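Uncharacterized protein (PDB 3U4Y) is of unknown function but folds as a seven-bladed beta-propeller of the Lactonase family, a kinship that by itself does not establish lactonase activity. Local coordinates at residues D90-D95 against I133-N138; L142-R147 against I181-D186. All coordinates share one frame; numbering follows the deposited sequence.

Both contacts join successive blades of the propeller, and the blade of strands 130-135 and 142-147 takes part in each. Contact 1 sets its innermost strand against that of the preceding blade, with the two chains running nearly the same way. Contact 2 sets its second strand against the innermost strand of the following blade, running nearly antiparallel. Contact 1 is partly buried: a carboxylate-to-backbone hydrogen bond lies beside isoleucine packing, and two prolines meet at the exposed end. Contact 2 is wholly buried and mainly apolar. Backbone pairing of Ala134 with Leu144 and of Ser136 with Leu142 ties the two together within the shared blade.

Contact 1: D90-D95 against I133-N138; sequences DITPDD and IAISPN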
ATOM      1  N   ASP A  90      -1.877   2.368   6.054  1.00 35.01           N
ATOM      2  CA  ASP A  90      -2.982   1.432   6.008  1.00 39.71           C
ATOM      3  C   ASP A  90      -4.037   1.892   6.985  1.00 41.94           C
ATOM      4  O   ASP A  90      -3.739   2.625   7.921  1.00 45.18           O
ATOM      5  CB  ASP A  90      -2.538   0.014   6.361  1.00 40.98           C
ATOM      6  CG  ASP A  90      -3.251  -1.037   5.525  1.00 55.01           C
ATOM      7  OD1 ASP A  90      -3.823  -0.664   4.470  1.00 44.50           O
ATOM      8  OD2 ASP A  90      -3.234  -2.230   5.915  1.00 68.93           O
ATOM      9  N   ILE A  91      -5.271   1.467   6.745  1.00 47.32           N
ATOM     10  CA  ILE A  91      -6.374   1.715   7.657  1.00 40.66           C
ATOM     11  C   ILE A  91      -6.722   0.408   8.336  1.00 32.66           C
ATOM     12  O   ILE A  91      -6.583  -0.658   7.736  1.00 29.36           O
ATOM     13  CB  ILE A  91      -7.603   2.190   6.906  1.00 31.37           C
ATOM     14  CG1 ILE A  91      -7.176   2.845   5.592  1.00 32.47           C
ATOM     15  CG2 ILE A  91      -8.412   3.105   7.787  1.00 37.62           C
ATOM     16  CD1 ILE A  91      -7.683   4.251   5.379  1.00 30.95           C
ATOM     17  N   THR A  92      -7.160   0.488   9.587  1.00 22.91           N
ATOM     18  CA  THR A  92      -7.623  -0.686  10.292  1.00 20.82           C
ATOM     19  C   THR A  92      -8.840  -1.182   9.549  1.00 36.80           C
ATOM     20  O   THR A  92      -9.468  -0.407   8.817  1.00 17.68           O
ATOM     21  CB  THR A  92      -8.010  -0.331  11.707  1.00 22.86           C
ATOM     22  OG1 THR A  92      -8.835   0.833  11.680  1.00 33.71           O
ATOM     23  CG2 THR A  92      -6.784  -0.040  12.521  1.00 23.52           C
ATOM     24  N   PRO A  93      -9.205  -2.461   9.755  1.00 43.24           N
ATOM     25  CA  PRO A  93     -10.239  -3.043   8.896  1.00 35.12           C
ATOM     26  C   PRO A  93     -11.611  -2.428   9.195  1.00 43.57           C
ATOM     27  O   PRO A  93     -12.477  -2.422   8.318  1.00 44.46           O
ATOM     28  CB  PRO A  93     -10.226  -4.512   9.296  1.00 17.46           C
ATOM     29  CG  PRO A  93      -9.497  -4.579  10.615  1.00 24.70           C
ATOM     30  CD  PRO A  93      -9.072  -3.219  11.012  1.00 34.38           C
ATOM     31  N   ASP A  94     -11.792  -1.913  10.414  1.00 39.01           N
ATOM     32  CA  ASP A  94     -13.028  -1.236  10.807  1.00 33.34           C
ATOM     33  C   ASP A  94     -13.109   0.238  10.394  1.00 36.31           C
ATOM     34  O   ASP A  94     -14.062   0.922  10.728  1.00 44.83           O
ATOM     35  CB  ASP A  94     -13.257  -1.356  12.316  1.00 39.69           C
ATOM     36  CG  ASP A  94     -12.212  -0.621  13.126  1.00 61.04           C
ATOM     37  OD1 ASP A  94     -11.535   0.269  12.559  1.00 73.02           O
ATOM     38  OD2 ASP A  94     -12.071  -0.926  14.332  1.00 61.14           O
ATOM     39  N   ASP A  95     -12.103   0.735   9.693  1.00 39.77           N
ATOM     40  CA  ASP A  95     -12.157   2.092   9.170  1.00 36.21           C
ATOM     41  C   ASP A  95     -12.037   3.167  10.256  1.00 41.01           C
ATOM     42  O   ASP A  95     -12.187   4.348   9.974  1.00 45.07           O
ATOM     43  CB  ASP A  95     -13.457   2.297   8.399  1.00 36.08           C
ATOM     44  CG  ASP A  95     -13.482   1.575   7.053  1.00 51.59           C
ATOM     45  OD1 ASP A  95     -12.462   1.576   6.333  1.00 52.01           O
ATOM     46  OD2 ASP A  95     -14.547   1.023   6.697  1.00 63.28           O
ATOM     47  N   ILE A 133       4.056  -0.669   5.486  1.00 40.81           N
ATOM     48  CA  ILE A 133       3.169  -1.046   6.583  1.00 39.57           C
ATOM     49  C   ILE A 133       2.008  -1.878   6.058  1.00 40.16           C
ATOM     50  O   ILE A 133       1.595  -1.764   4.891  1.00 47.88           O
ATOM     51  CB  ILE A 133       2.661   0.175   7.410  1.00 24.90           C
ATOM     52  CG1 ILE A 133       2.002  -0.274   8.706  1.00 17.44           C
ATOM     53  CG2 ILE A 133       1.668   0.996   6.642  1.00 32.69           C
ATOM     54  CD1 ILE A 133       1.542   0.873   9.556  1.00 13.24           C
ATOM     55  N   ALA A 134       1.513  -2.742   6.930  1.00 32.08           N
ATOM     56  CA  ALA A 134       0.374  -3.574   6.617  1.00 32.41           C
ATOM     57  C   ALA A 134      -0.370  -3.899   7.906  1.00 26.04           C
ATOM     58  O   ALA A 134       0.231  -4.287   8.913  1.00 13.93           O
ATOM     59  CB  ALA A 134       0.821  -4.841   5.917  1.00 32.90           C
ATOM     60  N   ILE A 135      -1.685  -3.721   7.872  1.00 22.00           N
ATOM     61  CA  ILE A 135      -2.531  -4.082   9.002  1.00 31.09           C
ATOM     62  C   ILE A 135      -3.395  -5.295   8.659  1.00 34.01           C
ATOM     63  O   ILE A 135      -4.043  -5.324   7.607  1.00 45.33           O
ATOM     64  CB  ILE A 135      -3.411  -2.887   9.431  1.00 27.53           C
ATOM     65  CG1 ILE A 135      -2.524  -1.663   9.674  1.00 27.39           C
ATOM     66  CG2 ILE A 135      -4.235  -3.225  10.662  1.00 14.43           C
ATOM     67  CD1 ILE A 135      -3.271  -0.380   9.918  1.00 28.20           C
ATOM     68  N   SER A 136      -3.402  -6.303   9.529  1.00 19.57           N
ATOM     69  CA  SER A 136      -4.231  -7.473   9.259  1.00 38.46           C
ATOM     70  C   SER A 136      -5.741  -7.172   9.254  1.00 41.95           C
ATOM     71  O   SER A 136      -6.275  -6.507  10.165  1.00 34.87           O
ATOM     72  CB  SER A 136      -3.926  -8.606  10.233  1.00 44.99           C
ATOM     73  OG  SER A 136      -4.239  -8.219  11.555  1.00 58.71           O
ATOM     74  N   PRO A 137      -6.432  -7.677   8.222  1.00 37.44           N
ATOM     75  CA  PRO A 137      -7.881  -7.533   8.101  1.00 28.96           C
ATOM     76  C   PRO A 137      -8.665  -8.376   9.128  1.00 29.46           C
ATOM     77  O   PRO A 137      -9.840  -8.145   9.284  1.00 28.82           O
ATOM     78  CB  PRO A 137      -8.154  -7.994   6.663  1.00 30.65           C
ATOM     79  CG  PRO A 137      -6.785  -7.961   5.944  1.00 18.84           C
ATOM     80  CD  PRO A 137      -5.843  -8.333   7.039  1.00 30.65           C
ATOM     81  N   ASN A 138      -8.036  -9.320   9.821  1.00 39.80           N
ATOM     82  CA  ASN A 138      -8.720 -10.073  10.882  1.00 35.45           C
ATOM     83  C   ASN A 138      -9.587  -9.197  11.752  1.00 35.05           C
ATOM     84  O   ASN A 138     -10.749  -9.496  11.977  1.00 48.78           O
ATOM     85  CB  ASN A 138      -7.739 -10.760  11.846  1.00 36.99           C
ATOM     86  CG  ASN A 138      -6.872 -11.796  11.176  1.00 64.31           C
ATOM     87  OD1 ASN A 138      -5.909 -12.287  11.771  1.00 79.06           O
ATOM     88  ND2 ASN A 138      -7.196 -12.134   9.934  1.00 70.18           N
TER
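The polar part of this contact is one hydrogen bond from backbone to side chain. Asp90 reaches across and takes the N-H of Ile135 on OD2, with 2.9 Å between Ile135 N and Asp90 OD2 and an angle of 161° at the hydrogen. The oxygen uses its anti lone pair, the one turned away from OD1. OD2 of Asp88, two residues earlier, accepts a hydrogen bond from the N-H of Ile133, so aspartate side chains bind alternate amides of strand 130-135 where it faces the preceding blade. These are the innermost strands of two consecutive blades in the seven-bladed propeller, each the first of a four-stranded antiparallel sheet, and the touching parts, 90-93 and 133-137, run within 12° of parallel.

The apolar part centres on Ile135. Its CG1 stands anti to the carbonyl carbon and CD1 extends onward (chi2 172°), so the chain slides past Asp90 in the opposite sense. Ile135 CD1 comes to 3.7 Å from Asp90 CB, and it also lies over the backbone, 3.9 Å from Ile91 C. Ile133 adds its CG2, 3.8 Å from Asp90 N. An alanine at Asp90 would lose the acceptor for the Ile135 amide and would probably loosen the join between the two inner strands at this level.

Beyond the strand ends, van der Waals contact continues at the surface. Pro93, in the type I turn from Thr92 to Asp95, turns the CB-CG edge of its ring to backbone carbonyls: Pro93 CB is 3.7 Å from Pro137 O, and Pro93 CG is 3.8 Å from Ser136 O.

Contact 2: L142-R147 against I181-D186; sequences LILIDR and ITFTPD
Phe183 and Ile181 project from one side of strand 181-183 onto strand 142-147, which runs at 154° to it with the short axes 8.1 Å apart. The ring of Phe183, its CG anti to the carbonyl carbon, points its far end at two leucines and crosses each at about a right angle. Leu142, with CG anti to the backbone N (chi1 163°), brings CD2 to the ring edge, near the ring plane and 3.9 Å from Phe183 CZ. Leu144 meets the same carbon obliquely, its CD2 4.0 Å from Phe183 CZ, so the tip of the ring sits against a methyl from each leucine.

Ile181, two residues earlier on the same side of the strand, is extended along CG1. Its CD1 reaches over the backbone of Leu144 and Ile145 and comes to 3.9 Å from Leu144 CB. Asp146 passes alongside in the opposite direction, its carboxylate against CG1 of Ile181. Side chains of the inner strand thus meet both side chains and, at Ile181 CD1, backbone of the neighbouring blade's second strand, as two propeller blades pack face to face.

Strand 142-147 is the second of its blade, paired with 130-135 and 152-158, while 178-183 is the innermost of the next. Ala134 of strand 130-135 touches both Ile181 and Phe183, widening the apolar layer towards the propeller axis; on the other flank, strand 189-194 adds Ala190 against Phe183 and Val192 against Asp146.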
ATOM      1  N   LEU A 142      -3.004  -6.917  14.304  1.00 37.17           N
ATOM      2  CA  LEU A 142      -1.592  -7.121  14.085  1.00 31.32           C
ATOM      3  C   LEU A 142      -1.067  -6.214  12.982  1.00 39.51           C
ATOM      4  O   LEU A 142      -1.718  -6.030  11.950  1.00 40.90           O
ATOM      5  CB  LEU A 142      -1.346  -8.560  13.690  1.00 21.98           C
ATOM      6  CG  LEU A 142       0.017  -8.792  13.050  1.00 28.12           C
ATOM      7  CD1 LEU A 142       1.096  -8.739  14.133  1.00 10.78           C
ATOM      8  CD2 LEU A 142       0.004 -10.108  12.286  1.00  9.68           C
ATOM      9  N   ILE A 143       0.127  -5.677  13.211  1.00 36.69           N
ATOM     10  CA  ILE A 143       0.817  -4.807  12.275  1.00 30.92           C
ATOM     11  C   ILE A 143       2.237  -5.306  12.019  1.00 31.47           C
ATOM     12  O   ILE A 143       2.968  -5.674  12.934  1.00 34.47           O
ATOM     13  CB  ILE A 143       0.975  -3.410  12.859  1.00 32.69           C
ATOM     14  CG1 ILE A 143      -0.381  -2.752  13.061  1.00 35.21           C
ATOM     15  CG2 ILE A 143       1.855  -2.560  11.960  1.00 34.00           C
ATOM     16  CD1 ILE A 143      -0.328  -1.600  14.032  1.00 36.97           C
ATOM     17  N   LEU A 144       2.634  -5.281  10.764  1.00 22.29           N
ATOM     18  CA  LEU A 144       3.946  -5.734  10.387  1.00 23.77           C
ATOM     19  C   LEU A 144       4.541  -4.706   9.475  1.00 29.91           C
ATOM     20  O   LEU A 144       3.841  -4.138   8.641  1.00 35.28           O
ATOM     21  CB  LEU A 144       3.845  -7.045   9.609  1.00 28.28           C
ATOM     22  CG  LEU A 144       4.053  -8.431  10.218  1.00 23.87           C
ATOM     23  CD1 LEU A 144       3.571  -8.538  11.652  1.00 26.52           C
ATOM     24  CD2 LEU A 144       3.329  -9.406   9.319  1.00 18.66           C
ATOM     25  N   ILE A 145       5.848  -4.500   9.611  1.00 29.94           N
ATOM     26  CA  ILE A 145       6.582  -3.549   8.791  1.00 18.76           C
ATOM     27  C   ILE A 145       7.853  -4.218   8.344  1.00 19.17           C
ATOM     28  O   ILE A 145       8.329  -5.130   9.004  1.00 28.51           O
ATOM     29  CB  ILE A 145       6.977  -2.309   9.607  1.00 23.79           C
ATOM     30  CG1 ILE A 145       7.840  -2.738  10.795  1.00 28.52           C
ATOM     31  CG2 ILE A 145       5.744  -1.540  10.064  1.00 11.35           C
ATOM     32  CD1 ILE A 145       8.667  -1.652  11.387  1.00 31.79           C
ATOM     33  N   ASP A 146       8.405  -3.760   7.228  1.00 26.59           N
ATOM     34  CA  ASP A 146       9.704  -4.227   6.748  1.00 33.25           C
ATOM     35  C   ASP A 146      10.884  -3.501   7.401  1.00 26.02           C
ATOM     36  O   ASP A 146      10.805  -2.322   7.721  1.00 24.64           O
ATOM     37  CB  ASP A 146       9.792  -4.040   5.239  1.00 40.25           C
ATOM     38  CG  ASP A 146       8.700  -4.770   4.507  1.00 49.97           C
ATOM     39  OD1 ASP A 146       8.075  -4.174   3.605  1.00 54.22           O
ATOM     40  OD2 ASP A 146       8.465  -5.945   4.834  1.00 54.61           O
ATOM     41  N   ARG A 147      11.981  -4.217   7.595  1.00 22.98           N
ATOM     42  CA  ARG A 147      13.234  -3.602   8.039  1.00 23.76           C
ATOM     43  C   ARG A 147      14.347  -3.906   7.023  1.00 27.10           C
ATOM     44  O   ARG A 147      14.953  -4.971   7.047  1.00 27.18           O
ATOM     45  CB  ARG A 147      13.600  -4.094   9.434  1.00 16.01           C
ATOM     46  CG  ARG A 147      12.627  -3.640  10.509  1.00 18.36           C
ATOM     47  CD  ARG A 147      13.284  -3.779  11.838  1.00 21.47           C
ATOM     48  NE  ARG A 147      14.623  -3.224  11.735  1.00 34.35           N
ATOM     49  CZ  ARG A 147      15.560  -3.308  12.668  1.00 31.97           C
ATOM     50  NH1 ARG A 147      15.329  -3.943  13.810  1.00 21.45           N
ATOM     51  NH2 ARG A 147      16.734  -2.745  12.447  1.00 35.78           N
ATOM     52  N   ILE A 181       4.892  -5.110   2.181  1.00 23.23           N
ATOM     53  CA  ILE A 181       4.174  -6.256   2.742  1.00 19.71           C
ATOM     54  C   ILE A 181       2.726  -6.138   2.353  1.00 27.17           C
ATOM     55  O   ILE A 181       2.218  -5.035   2.194  1.00 41.71           O
ATOM     56  CB  ILE A 181       4.154  -6.264   4.277  1.00 17.51           C
ATOM     57  CG1 ILE A 181       5.493  -5.934   4.874  1.00 22.28           C
ATOM     58  CG2 ILE A 181       3.769  -7.595   4.799  1.00 12.04           C
ATOM     59  CD1 ILE A 181       5.344  -5.603   6.319  1.00 26.37           C
ATOM     60  N   THR A 182       2.055  -7.277   2.237  1.00 31.15           N
ATOM     61  CA  THR A 182       0.642  -7.336   1.875  1.00 30.01           C
ATOM     62  C   THR A 182       0.048  -8.594   2.498  1.00 35.27           C
ATOM     63  O   THR A 182       0.642  -9.665   2.412  1.00 32.88           O
ATOM     64  CB  THR A 182       0.450  -7.401   0.347  1.00 23.78           C
ATOM     65  OG1 THR A 182       0.776  -6.139  -0.250  1.00 34.59           O
ATOM     66  CG2 THR A 182      -0.964  -7.710   0.029  1.00 23.06           C
ATOM     67  N   PHE A 183      -1.105  -8.464   3.153  1.00 36.08           N
ATOM     68  CA  PHE A 183      -1.762  -9.624   3.752  1.00 24.87           C
ATOM     69  C   PHE A 183      -2.653 -10.311   2.737  1.00 31.51           C
ATOM     70  O   PHE A 183      -2.950  -9.770   1.675  1.00 46.10           O
ATOM     71  CB  PHE A 183      -2.641  -9.204   4.922  1.00 16.12           C
ATOM     72  CG  PHE A 183      -1.918  -9.076   6.226  1.00 25.22           C
ATOM     73  CD1 PHE A 183      -1.702 -10.182   7.028  1.00 28.79           C
ATOM     74  CD2 PHE A 183      -1.486  -7.846   6.677  1.00 27.73           C
ATOM     75  CE1 PHE A 183      -1.047 -10.065   8.249  1.00 19.69           C
ATOM     76  CE2 PHE A 183      -0.834  -7.731   7.889  1.00 20.96           C
ATOM     77  CZ  PHE A 183      -0.619  -8.848   8.676  1.00 14.94           C
ATOM     78  N   THR A 184      -3.093 -11.511   3.070  1.00 32.71           N
ATOM     79  CA  THR A 184      -4.179 -12.122   2.335  1.00 35.80           C
ATOM     80  C   THR A 184      -5.463 -11.579   2.936  1.00 27.89           C
ATOM     81  O   THR A 184      -5.499 -11.244   4.117  1.00 34.85           O
ATOM     82  CB  THR A 184      -4.147 -13.645   2.464  1.00 39.18           C
ATOM     83  OG1 THR A 184      -3.985 -14.006   3.846  1.00 41.99           O
ATOM     84  CG2 THR A 184      -2.998 -14.206   1.649  1.00 29.38           C
ATOM     85  N   PRO A 185      -6.527 -11.495   2.131  1.00 15.47           N
ATOM     86  CA  PRO A 185      -7.776 -10.897   2.581  1.00 14.05           C
ATOM     87  C   PRO A 185      -8.275 -11.456   3.907  1.00 21.79           C
ATOM     88  O   PRO A 185      -9.078 -10.797   4.565  1.00 22.63           O
ATOM     89  CB  PRO A 185      -8.725 -11.247   1.462  1.00 14.40           C
ATOM     90  CG  PRO A 185      -7.885 -11.362   0.276  1.00 13.64           C
ATOM     91  CD  PRO A 185      -6.625 -11.974   0.747  1.00 17.73           C
ATOM     92  N   ASP A 186      -7.797 -12.638   4.294  1.00 22.40           N
ATOM     93  CA  ASP A 186      -8.234 -13.317   5.525  1.00 21.29           C
ATOM     94  C   ASP A 186      -7.252 -13.184   6.683  1.00 26.36           C
ATOM     95  O   ASP A 186      -7.541 -13.643   7.789  1.00 32.57           O
ATOM     96  CB  ASP A 186      -8.544 -14.797   5.270  1.00 34.13           C
ATOM     97  CG  ASP A 186      -7.483 -15.498   4.419  1.00 56.96           C
ATOM     98  OD1 ASP A 186      -7.607 -15.487   3.168  1.00 60.36           O
ATOM     99  OD2 ASP A 186      -6.535 -16.078   5.001  1.00 61.89           O
TER